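Local atomic coordinates of protein E (Haemophilus influenzae, PDB entry 3ZH5), a protein that binds host epithelial cells and the host proteins vitronectin, laminin and plasminogen as a bacterial surface adhesin, aiding serum resistance and immune evasion. Residues S14-L19 and E90-G95. Numbering follows the deposited sequence.
Sequences SGYIRL and EFWGQG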
# COMPACT_ATOMS: atom_id res chain seq x y z
N SER A 14 3.36 -8.08 12.45
CA SER A 14 2.66 -7.18 13.37
C SER A 14 2.54 -5.76 12.81
O SER A 14 3.50 -5.17 12.30
CB SER A 14 3.36 -7.19 14.75
OG SER A 14 3.66 -5.87 15.19
N GLY A 15 1.33 -5.23 12.93
CA GLY A 15 0.99 -3.92 12.42
C GLY A 15 0.49 -3.87 10.98
O GLY A 15 0.03 -2.83 10.53
N TYR A 16 0.59 -4.97 10.24
CA TYR A 16 0.11 -4.97 8.86
C TYR A 16 -1.32 -5.48 8.87
O TYR A 16 -1.64 -6.44 9.54
CB TYR A 16 1.00 -5.85 7.97
CG TYR A 16 2.33 -5.18 7.70
CD1 TYR A 16 3.31 -5.13 8.69
CD2 TYR A 16 2.59 -4.59 6.47
CE1 TYR A 16 4.52 -4.49 8.46
CE2 TYR A 16 3.80 -3.95 6.23
CZ TYR A 16 4.76 -3.90 7.23
OH TYR A 16 5.97 -3.28 7.00
N ILE A 17 -2.17 -4.79 8.14
CA ILE A 17 -3.56 -5.06 8.10
C ILE A 17 -3.85 -5.64 6.71
O ILE A 17 -3.65 -4.98 5.69
CB ILE A 17 -4.39 -3.82 8.31
CG1 ILE A 17 -4.01 -3.07 9.61
CG2 ILE A 17 -5.87 -4.19 8.31
CD1 ILE A 17 -4.83 -1.83 9.81
N ARG A 18 -4.33 -6.87 6.67
CA ARG A 18 -4.58 -7.53 5.40
C ARG A 18 -5.93 -7.08 4.85
O ARG A 18 -6.89 -6.91 5.58
CB ARG A 18 -4.52 -9.05 5.59
CG ARG A 18 -4.91 -9.89 4.41
CD ARG A 18 -4.82 -11.36 4.85
NE ARG A 18 -3.46 -11.86 4.72
CZ ARG A 18 -2.91 -12.78 5.50
NH1 ARG A 18 -3.59 -13.32 6.51
NH2 ARG A 18 -1.65 -13.16 5.28
N LEU A 19 -6.00 -6.83 3.55
CA LEU A 19 -7.24 -6.34 2.98
C LEU A 19 -8.05 -7.45 2.37
O LEU A 19 -7.53 -8.49 1.99
CB LEU A 19 -6.96 -5.29 1.90
CG LEU A 19 -6.19 -4.13 2.53
CD1 LEU A 19 -5.96 -2.99 1.59
CD2 LEU A 19 -6.93 -3.65 3.81
N GLU A 90 12.93 -7.66 -0.33
CA GLU A 90 12.38 -8.53 0.72
C GLU A 90 10.88 -8.27 0.84
O GLU A 90 10.39 -7.24 0.38
CB GLU A 90 13.07 -8.27 2.06
CG GLU A 90 14.53 -8.69 2.12
CD GLU A 90 15.34 -7.87 3.10
OE1 GLU A 90 14.75 -7.36 4.08
OE2 GLU A 90 16.56 -7.72 2.90
N PHE A 91 10.14 -9.21 1.44
CA PHE A 91 8.70 -9.00 1.64
C PHE A 91 8.48 -7.91 2.70
O PHE A 91 9.42 -7.52 3.38
CB PHE A 91 8.00 -10.32 2.07
CG PHE A 91 8.02 -11.38 1.01
CD1 PHE A 91 7.32 -11.22 -0.17
CD2 PHE A 91 8.74 -12.54 1.19
CE1 PHE A 91 7.34 -12.18 -1.14
CE2 PHE A 91 8.76 -13.51 0.22
CZ PHE A 91 8.07 -13.32 -0.95
N TRP A 92 7.26 -7.41 2.80
CA TRP A 92 6.89 -6.41 3.81
C TRP A 92 7.53 -5.02 3.54
O TRP A 92 7.64 -4.19 4.44
CB TRP A 92 7.23 -6.90 5.23
CG TRP A 92 6.62 -8.27 5.55
CD1 TRP A 92 7.30 -9.41 5.83
CD2 TRP A 92 5.23 -8.60 5.62
NE1 TRP A 92 6.41 -10.45 6.08
CE2 TRP A 92 5.13 -9.97 5.95
CE3 TRP A 92 4.05 -7.86 5.43
CZ2 TRP A 92 3.89 -10.64 6.09
CZ3 TRP A 92 2.81 -8.52 5.58
CH2 TRP A 92 2.75 -9.90 5.89
N GLY A 93 7.87 -4.76 2.29
CA GLY A 93 8.36 -3.47 1.88
C GLY A 93 9.65 -3.07 2.61
O GLY A 93 9.74 -1.95 3.09
N GLN A 94 10.61 -3.98 2.68
CA GLN A 94 11.86 -3.79 3.42
C GLN A 94 12.98 -4.28 2.53
O GLN A 94 12.74 -5.08 1.62
CB GLN A 94 11.91 -4.68 4.68
CG GLN A 94 10.68 -4.66 5.56
CD GLN A 94 10.58 -3.40 6.39
OE1 GLN A 94 11.56 -2.70 6.60
NE2 GLN A 94 9.37 -3.10 6.85
N GLY A 95 14.20 -3.85 2.83
CA GLY A 95 15.40 -4.37 2.19
C GLY A 95 15.95 -3.44 1.13
O GLY A 95 15.83 -2.21 1.24
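Trp92 meets Tyr16 in a tilted edge-to-face pair: the indole turns its CE3–CZ3 side to one face of the phenol ring, with planes inclined at 58° and centroids of the two six-membered rings 5.0 Å apart. The approach is off-centre. Trp92 CE3 lies above the phenol face near its rim, 3.7 Å from Tyr16 CD2, while Trp92 CZ3 lies 4.0 Å from Tyr16 CB, at the root of the side chain. Tyr16 CB points toward the loop, and with CG anti to the carbonyl carbon (chi1 -73°) the ring lies over this part of the indole; its hydroxyl arrives at the polar backbone of the loop, with Tyr16 OH 3.2 Å from Trp92 O. Gln94, its chain bent at chi2, brings its amide to the same place; Gln94 NE2 gives weak, strongly bent bonds to Tyr16 OH (3.4 Å, 129°) and to Trp92 O. Arg68 NH2, from strand 64-74, adds weak bonds to both oxygens. Tyr26, on strand 25-34 that pairs with strand 16-19, is a second edge-to-face partner of Trp92. The resulting aromatic cluster joins strand 16-19 of the antiparallel sheet to the loop between strands 79-88 and 97-98 in this surface-adhesin protein E family member.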